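Long-range contacts in minor fimbrium subunit Mfa5 (Porphyromonas gingivalis ATCC 33277, PDB 6TO1), which serves as an accessory subunit of the minor fimbriae, surface pili that mediate biofilm formation and adhesion to host cells and other oral bacteria: residues L146-I150 against I198-P203; K527-I533 against K580-K586; K609-V614 against F639-L644. All blocks are in the same frame, centred on the assembly; numbering follows the deposited sequence.

Interaction 1 of 3, residues L146-I150 against I198-P203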
# COMPACT_ATOMS: atom_id res chain seq x y z
N LEU A 146 -28.15 -3.34 31.09
CA LEU A 146 -28.05 -2.04 30.43
C LEU A 146 -26.78 -1.31 30.89
O LEU A 146 -26.11 -0.66 30.08
CB LEU A 146 -29.30 -1.20 30.69
CG LEU A 146 -29.36 0.08 29.86
CD1 LEU A 146 -29.21 -0.20 28.35
CD2 LEU A 146 -30.62 0.89 30.13
N LYS A 147 -26.43 -1.43 32.17
CA LYS A 147 -25.21 -0.78 32.64
C LYS A 147 -24.00 -1.29 31.86
O LYS A 147 -23.13 -0.50 31.47
CB LYS A 147 -25.04 -0.97 34.15
CG LYS A 147 -25.82 0.09 34.97
CD LYS A 147 -26.27 -0.42 36.35
CE LYS A 147 -25.10 -0.83 37.23
NZ LYS A 147 -25.49 -0.94 38.68
N SER A 148 -23.97 -2.60 31.57
CA SER A 148 -22.85 -3.18 30.83
C SER A 148 -22.89 -2.77 29.36
O SER A 148 -21.84 -2.54 28.75
CB SER A 148 -22.87 -4.71 30.95
OG SER A 148 -21.81 -5.28 30.21
N ALA A 149 -24.09 -2.69 28.77
CA ALA A 149 -24.19 -2.20 27.41
C ALA A 149 -23.67 -0.76 27.30
O ALA A 149 -23.01 -0.40 26.33
CB ALA A 149 -25.63 -2.28 26.92
N ILE A 150 -23.98 0.07 28.30
CA ILE A 150 -23.56 1.47 28.28
C ILE A 150 -22.05 1.57 28.42
O ILE A 150 -21.39 2.35 27.72
CB ILE A 150 -24.29 2.25 29.39
CG1 ILE A 150 -25.74 2.48 29.01
CG2 ILE A 150 -23.59 3.56 29.71
CD1 ILE A 150 -26.62 2.97 30.16
N ILE A 198 -25.08 7.16 24.33
CA ILE A 198 -25.07 5.84 24.95
C ILE A 198 -25.33 5.96 26.44
O ILE A 198 -26.07 5.15 27.02
CB ILE A 198 -23.74 5.13 24.65
CG1 ILE A 198 -23.58 4.90 23.15
CG2 ILE A 198 -23.63 3.86 25.46
CD1 ILE A 198 -22.24 4.35 22.76
N ARG A 199 -24.74 6.97 27.10
CA ARG A 199 -24.96 7.15 28.53
C ARG A 199 -26.40 7.51 28.84
O ARG A 199 -26.84 7.30 29.98
CB ARG A 199 -24.03 8.24 29.09
CG ARG A 199 -22.61 7.76 29.23
CD ARG A 199 -21.77 8.71 30.10
NE ARG A 199 -21.84 10.05 29.56
CZ ARG A 199 -20.99 10.54 28.67
NH1 ARG A 199 -19.99 9.80 28.22
NH2 ARG A 199 -21.13 11.79 28.24
N ALA A 200 -27.16 8.00 27.87
CA ALA A 200 -28.54 8.39 28.14
C ALA A 200 -29.56 7.26 27.89
O ALA A 200 -30.77 7.52 27.97
CB ALA A 200 -28.94 9.60 27.29
N LEU A 201 -29.10 6.05 27.57
CA LEU A 201 -30.00 4.93 27.39
C LEU A 201 -30.77 4.67 28.68
O LEU A 201 -30.22 4.77 29.78
CB LEU A 201 -29.22 3.67 27.01
CG LEU A 201 -28.45 3.65 25.70
CD1 LEU A 201 -27.68 2.31 25.62
CD2 LEU A 201 -29.35 3.82 24.49
N THR A 202 -32.04 4.29 28.54
CA THR A 202 -32.89 4.08 29.68
C THR A 202 -33.90 2.99 29.37
O THR A 202 -34.37 2.90 28.23
CB THR A 202 -33.61 5.40 30.01
OG1 THR A 202 -34.22 5.33 31.30
CG2 THR A 202 -34.65 5.69 28.97
N PRO A 203 -34.24 2.14 30.33
CA PRO A 203 -35.09 0.97 30.01
C PRO A 203 -36.54 1.36 29.75
O PRO A 203 -37.17 2.03 30.56
CB PRO A 203 -34.97 0.08 31.25
CG PRO A 203 -33.84 0.63 32.06
CD PRO A 203 -33.70 2.08 31.71
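Ile150 lies across the last turn of helix 191-199 and the residues that follow it: its CG1 is 3.3 Å from Ile198 O and 3.9 Å from Leu201 CD1, and its CG2 packs 4.3 Å from CG2 of Ile198. One turn before Ile150 on helix 143-160, Leu146 continues the apolar surface, with CD1 4.0 Å from Leu201 CD1 and CD2 3.7 Å from Pro203 CD. Leu201, pointing toward the helix, thus touches both residues, and branched aliphatic side chains suit a contact in which no hydrogen bond crosses. Leu201 N hydrogen-bonds to Ile198 O (3.2 Å), an i to i-3 bond, and the backbone then extends through Thr202 to Pro203. At the periphery Arg199 points away and hydrogen-bonds Gln154, farther along helix 143-160. The contact belongs to the von Willebrand factor A domain, an alpha/beta fold with helices packed on a mainly parallel sheet; beneath these two helices lie Ile132 of strand 126-133, touched by Leu201, and Leu174 of strand 170-177, touched by Ile198.

Interaction 2 of 3, residues K527-I533 against K580-K586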
# COMPACT_ATOMS: atom_id res chain seq x y z
N LYS A 527 28.51 16.18 -14.14
CA LYS A 527 29.71 16.67 -14.83
C LYS A 527 30.95 16.02 -14.21
O LYS A 527 31.05 15.87 -12.99
CB LYS A 527 29.80 18.20 -14.73
CG LYS A 527 28.65 18.91 -15.42
CD LYS A 527 28.63 20.43 -15.16
CE LYS A 527 27.38 21.05 -15.78
NZ LYS A 527 27.22 22.49 -15.49
N LEU A 528 31.88 15.62 -15.08
CA LEU A 528 33.11 14.99 -14.62
C LEU A 528 33.90 15.95 -13.74
O LEU A 528 33.90 17.17 -13.96
CB LEU A 528 33.96 14.56 -15.82
CG LEU A 528 33.69 13.17 -16.37
CD1 LEU A 528 32.25 13.13 -16.86
CD2 LEU A 528 34.62 12.90 -17.51
N GLY A 529 34.57 15.40 -12.73
CA GLY A 529 35.37 16.21 -11.83
C GLY A 529 36.87 16.16 -12.12
O GLY A 529 37.60 17.04 -11.65
N TYR A 530 37.34 15.16 -12.87
CA TYR A 530 38.76 14.97 -13.15
C TYR A 530 39.00 14.49 -14.57
O TYR A 530 38.33 13.58 -15.05
CB TYR A 530 39.40 13.94 -12.18
CG TYR A 530 39.28 14.41 -10.75
CD1 TYR A 530 40.27 15.18 -10.15
CD2 TYR A 530 38.12 14.14 -10.01
CE1 TYR A 530 40.12 15.65 -8.87
CE2 TYR A 530 37.97 14.60 -8.74
CZ TYR A 530 38.97 15.35 -8.16
OH TYR A 530 38.80 15.80 -6.88
N GLY A 531 40.01 15.06 -15.23
CA GLY A 531 40.42 14.62 -16.54
C GLY A 531 41.84 14.08 -16.52
O GLY A 531 42.45 13.91 -15.45
N VAL A 532 42.33 13.75 -17.71
CA VAL A 532 43.68 13.25 -17.88
C VAL A 532 44.32 13.91 -19.09
O VAL A 532 43.64 14.40 -20.00
CB VAL A 532 43.74 11.72 -18.06
CG1 VAL A 532 43.19 11.02 -16.84
CG2 VAL A 532 43.00 11.29 -19.32
N ILE A 533 45.66 13.90 -19.11
CA ILE A 533 46.43 14.30 -20.28
C ILE A 533 47.43 13.20 -20.55
O ILE A 533 48.28 12.90 -19.69
CB ILE A 533 47.11 15.67 -20.09
CG1 ILE A 533 46.02 16.74 -20.10
CG2 ILE A 533 48.14 15.93 -21.20
CD1 ILE A 533 46.46 18.15 -19.69
N LYS A 580 47.33 10.61 -12.20
CA LYS A 580 46.94 11.15 -13.49
C LYS A 580 45.70 12.04 -13.50
O LYS A 580 45.40 12.59 -14.56
CB LYS A 580 46.71 9.98 -14.47
CG LYS A 580 45.58 9.04 -14.04
CD LYS A 580 45.73 7.67 -14.65
CE LYS A 580 44.43 7.17 -15.24
NZ LYS A 580 44.54 5.74 -15.60
N TRP A 581 45.02 12.25 -12.37
CA TRP A 581 43.70 12.87 -12.39
C TRP A 581 43.78 14.38 -12.17
O TRP A 581 44.08 14.86 -11.07
CB TRP A 581 42.79 12.21 -11.35
CG TRP A 581 42.69 10.74 -11.49
CD1 TRP A 581 43.30 9.80 -10.73
CD2 TRP A 581 41.91 10.03 -12.46
NE1 TRP A 581 42.97 8.55 -11.16
CE2 TRP A 581 42.12 8.66 -12.23
CE3 TRP A 581 41.07 10.42 -13.51
CZ2 TRP A 581 41.50 7.67 -13.00
CZ3 TRP A 581 40.47 9.43 -14.28
CH2 TRP A 581 40.68 8.09 -14.02
N ILE A 582 43.50 15.13 -13.23
CA ILE A 582 43.58 16.59 -13.22
C ILE A 582 42.21 17.14 -12.86
O ILE A 582 41.24 16.93 -13.60
CB ILE A 582 44.06 17.13 -14.58
CG1 ILE A 582 45.40 16.48 -14.93
CG2 ILE A 582 44.08 18.61 -14.58
CD1 ILE A 582 45.84 16.70 -16.37
N LYS A 583 42.14 17.87 -11.75
CA LYS A 583 40.89 18.44 -11.30
C LYS A 583 40.34 19.43 -12.32
O LYS A 583 41.05 20.33 -12.78
CB LYS A 583 41.09 19.14 -9.96
CG LYS A 583 39.81 19.71 -9.34
CD LYS A 583 39.94 19.78 -7.82
CE LYS A 583 38.61 20.14 -7.15
NZ LYS A 583 38.65 19.83 -5.69
N LEU A 584 39.05 19.28 -12.64
CA LEU A 584 38.40 20.06 -13.66
C LEU A 584 37.55 21.17 -13.05
O LEU A 584 37.07 21.05 -11.92
CB LEU A 584 37.51 19.17 -14.52
CG LEU A 584 38.20 18.08 -15.32
CD1 LEU A 584 37.23 17.19 -16.06
CD2 LEU A 584 39.23 18.73 -16.30
N ASP A 585 37.36 22.25 -13.82
CA ASP A 585 36.45 23.32 -13.43
C ASP A 585 35.08 23.00 -14.00
O ASP A 585 34.85 23.15 -15.21
CB ASP A 585 36.94 24.68 -13.92
CG ASP A 585 35.97 25.81 -13.59
OD1 ASP A 585 34.92 25.55 -12.95
OD2 ASP A 585 36.25 26.96 -13.99
N LYS A 586 34.17 22.55 -13.15
CA LYS A 586 32.86 22.12 -13.61
C LYS A 586 31.96 23.26 -14.03
O LYS A 586 30.93 23.01 -14.67
CB LYS A 586 32.15 21.31 -12.51
CG LYS A 586 32.84 20.03 -12.13
CD LYS A 586 31.95 19.26 -11.15
CE LYS A 586 32.51 17.91 -10.78
NZ LYS A 586 31.46 17.08 -10.09
O HOH W 1 36.23 19.18 -10.14
O HOH W 2 40.67 17.24 -5.61
O HOH W 3 46.85 13.05 -16.70
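Three backbone hydrogen bonds join these segments into an antiparallel beta ladder. Gly531 and Ile582 form a hydrogen-bonded pair, Gly531 N to Ile582 O at 2.8 Å and Ile582 N to Gly531 O at 2.7 Å; Leu584 N then bonds to Gly529 O at 2.8 Å. Between them Tyr530 and Lys583 make the non-hydrogen-bonded pair, their CA atoms 4.5 Å apart. The ladder places the short strand 582-583 beside strand 530-539 in a mixed sheet.

Glycine suits both positions that receive side chains from the partner: a CB on Gly531 would sit 3.4 Å from Leu584 CD2, and one on Gly529 equally close to Lys586 CE. The side chain of Asn109 hydrogen-bonds Gly529 N and Tyr530 O, backbone atoms that make no hydrogen bond to segment 580-586.

The Tyr530 ring runs along Lys583, CE1 3.8 Å from CB, so that the aliphatic part of the lysine meets carbon while its amine stays at the surface. Lys580 and Trp581 form a classic beta bulge, both lying opposite a single residue a few positions earlier in the chain. Trp581 CE3 lies 4.0 Å from Val532 CG1, and Leu475 of helix 475-480 touches both side chains. Ile533 CD1 meets Ile582 CD1 at 3.7 Å, and Tyr594 and Ile628 from strands 592-596 and 624-628 border this apolar patch.

Water fills the gaps where the strands part: one molecule donates to both Gly529 O (3.0 Å) and Leu584 O (2.7 Å). Farther out, Lys586 NZ makes a weak hydrogen bond, 3.2 Å long, to Lys527 O.

Interaction 3 of 3, residues K609-V614 against F639-L644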
# COMPACT_ATOMS: atom_id res chain seq x y z
N LYS A 609 68.96 2.05 -31.20
CA LYS A 609 68.68 3.22 -32.01
C LYS A 609 68.30 4.39 -31.12
O LYS A 609 67.72 4.23 -30.04
CB LYS A 609 67.56 2.94 -33.00
CG LYS A 609 68.00 2.22 -34.25
CD LYS A 609 66.83 1.43 -34.84
CE LYS A 609 67.25 0.58 -36.04
NZ LYS A 609 66.72 1.16 -37.31
N ARG A 610 68.65 5.60 -31.57
CA ARG A 610 68.39 6.81 -30.81
C ARG A 610 67.57 7.78 -31.64
O ARG A 610 67.77 7.92 -32.85
CB ARG A 610 69.69 7.48 -30.38
CG ARG A 610 69.47 8.67 -29.50
CD ARG A 610 70.76 9.12 -28.86
NE ARG A 610 71.19 8.18 -27.83
CZ ARG A 610 72.42 7.69 -27.72
NH1 ARG A 610 73.36 8.07 -28.58
NH2 ARG A 610 72.71 6.84 -26.76
N TYR A 611 66.63 8.46 -30.96
CA TYR A 611 65.64 9.33 -31.59
C TYR A 611 65.63 10.66 -30.88
O TYR A 611 65.67 10.72 -29.64
CB TYR A 611 64.23 8.67 -31.53
CG TYR A 611 64.20 7.36 -32.24
CD1 TYR A 611 63.82 7.28 -33.57
CD2 TYR A 611 64.62 6.20 -31.61
CE1 TYR A 611 63.84 6.08 -34.23
CE2 TYR A 611 64.63 5.00 -32.27
CZ TYR A 611 64.25 4.95 -33.57
OH TYR A 611 64.27 3.76 -34.21
N ARG A 612 65.55 11.75 -31.65
CA ARG A 612 65.58 13.07 -31.05
C ARG A 612 64.28 13.80 -31.32
O ARG A 612 63.69 13.68 -32.40
CB ARG A 612 66.75 13.93 -31.54
CG ARG A 612 66.68 14.40 -32.99
CD ARG A 612 66.37 15.88 -33.00
NE ARG A 612 66.51 16.51 -34.31
CZ ARG A 612 66.08 17.73 -34.59
NH1 ARG A 612 65.45 18.44 -33.65
NH2 ARG A 612 66.26 18.24 -35.81
N PHE A 613 63.88 14.59 -30.33
CA PHE A 613 62.62 15.32 -30.38
C PHE A 613 62.63 16.36 -31.48
O PHE A 613 63.60 17.11 -31.66
CB PHE A 613 62.37 16.00 -29.02
CG PHE A 613 61.12 16.83 -28.97
CD1 PHE A 613 59.90 16.20 -28.79
CD2 PHE A 613 61.14 18.19 -29.16
CE1 PHE A 613 58.73 16.94 -28.78
CE2 PHE A 613 59.96 18.94 -29.15
CZ PHE A 613 58.75 18.29 -28.94
N VAL A 614 61.51 16.45 -32.20
CA VAL A 614 61.33 17.42 -33.26
C VAL A 614 59.92 17.99 -33.17
O VAL A 614 59.00 17.36 -32.65
CB VAL A 614 61.55 16.82 -34.67
CG1 VAL A 614 63.03 16.55 -34.91
CG2 VAL A 614 60.74 15.54 -34.87
N PHE A 639 54.22 13.85 -29.09
CA PHE A 639 55.60 14.31 -29.24
C PHE A 639 56.27 13.48 -30.32
O PHE A 639 56.30 12.26 -30.23
CB PHE A 639 56.28 14.22 -27.88
CG PHE A 639 55.67 15.10 -26.85
CD1 PHE A 639 55.68 16.47 -26.99
CD2 PHE A 639 55.04 14.56 -25.72
CE1 PHE A 639 55.12 17.30 -26.04
CE2 PHE A 639 54.49 15.38 -24.75
CZ PHE A 639 54.52 16.75 -24.91
N ALA A 640 56.82 14.16 -31.34
CA ALA A 640 57.43 13.53 -32.50
C ALA A 640 58.94 13.43 -32.32
O ALA A 640 59.58 14.32 -31.75
CB ALA A 640 57.14 14.35 -33.76
N TYR A 641 59.49 12.33 -32.80
CA TYR A 641 60.92 12.05 -32.74
C TYR A 641 61.35 11.50 -34.09
O TYR A 641 60.62 10.71 -34.70
CB TYR A 641 61.26 11.02 -31.65
CG TYR A 641 60.90 11.52 -30.29
CD1 TYR A 641 61.87 11.95 -29.40
CD2 TYR A 641 59.58 11.54 -29.89
CE1 TYR A 641 61.53 12.44 -28.16
CE2 TYR A 641 59.23 12.02 -28.68
CZ TYR A 641 60.18 12.47 -27.81
OH TYR A 641 59.74 12.95 -26.61
N LYS A 642 62.56 11.87 -34.53
CA LYS A 642 63.16 11.24 -35.68
C LYS A 642 64.49 10.58 -35.33
O LYS A 642 65.17 10.93 -34.36
CB LYS A 642 63.37 12.23 -36.85
CG LYS A 642 64.33 13.35 -36.59
CD LYS A 642 64.45 14.26 -37.84
CE LYS A 642 65.48 15.37 -37.62
NZ LYS A 642 65.65 16.24 -38.83
N LEU A 643 64.84 9.61 -36.16
CA LEU A 643 66.06 8.85 -35.98
C LEU A 643 67.29 9.75 -36.06
O LEU A 643 67.39 10.60 -36.96
CB LEU A 643 66.11 7.76 -37.06
CG LEU A 643 67.30 6.81 -37.07
CD1 LEU A 643 67.26 5.92 -35.87
CD2 LEU A 643 67.32 5.99 -38.37
N LEU A 644 68.17 9.59 -35.07
CA LEU A 644 69.52 10.15 -35.14
C LEU A 644 70.41 9.18 -35.90
O LEU A 644 70.68 8.08 -35.41
CB LEU A 644 70.11 10.34 -33.75
CG LEU A 644 69.84 11.61 -32.99
CD1 LEU A 644 70.49 11.52 -31.61
CD2 LEU A 644 70.34 12.83 -33.75
O HOH W 4 70.47 5.78 -33.88
O HOH W 5 56.63 17.15 -31.28
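Phe613 directs its ring edge at the face of Tyr641 in a T-shaped (edge-to-face) pair, with centroids 5.6 Å apart and planes at 74°. Phe639 completes an aromatic cluster, its CD1 3.6 Å from Phe613 CE1, though these two rings meet rim to rim. The flat rings fill this space with carbon, and the one polar group among them, the Tyr641 hydroxyl, hydrogen-bonds to Asn600 O. The same side of the sheet continues with Tyr611, whose CB touches Tyr641 CB at 3.8 Å and whose CE1 lies 3.8 Å from Leu643 CD1. Leu563 of strand 562-563 touches both tyrosines.

These contacts follow from an antiparallel pairing in which strand 610-614 runs beside strand 634-643, the latter being flanked in turn by strand 530-539, parallel to it. Tyr611 with Leu643 and Phe613 with Tyr641 are non-hydrogen-bonded pairs, each with CA atoms 4.4 Å apart, which brings their side chains close together. Between them Arg612 and Lys642 form a hydrogen-bonded pair, Arg612 N to Lys642 O at 2.9 Å and Lys642 N to Arg612 O at 3.0 Å. Leu644 N to Arg610 O (2.8 Å) and Val614 N to Ala640 O (2.9 Å) extend the ladder.

The opposite face is mixed: Val614 CG2 packs 4.0 Å from Ala640 CB, while Arg612 and Lys642 bring charge to its more exposed part. Arg612 NH2 is 3.7 Å from Lys642 NZ, a proximity of like charges tolerable at a surface, and Arg612 NH1 bonds to Phe613 O at 3.0 Å. One water bridges Val614 O (2.7 Å) and Ala640 N (3.0 Å), another Arg610 N (2.9 Å) and Leu644 O (2.8 Å).

The three contacts are spread along an elongated chain and follow one another in sequence, each closing before the next opens. Interaction 1, in the von Willebrand factor A domain, lies on the opposite side of the chain's centre from the other two: its centre is 81 Å from that of interaction 2 and 110 Å from that of interaction 3. It alone lies close to the bound magnesium, about 9 Å from the side chain of Pro203; Ser135, Ser137 and Thr207 contribute to that metal site. Interactions 2 and 3 have centres 31 Å apart and nearest atoms about 7 Å apart, without touching. They share one sheet, in which strands 530-539 and 634-643 are neighbours.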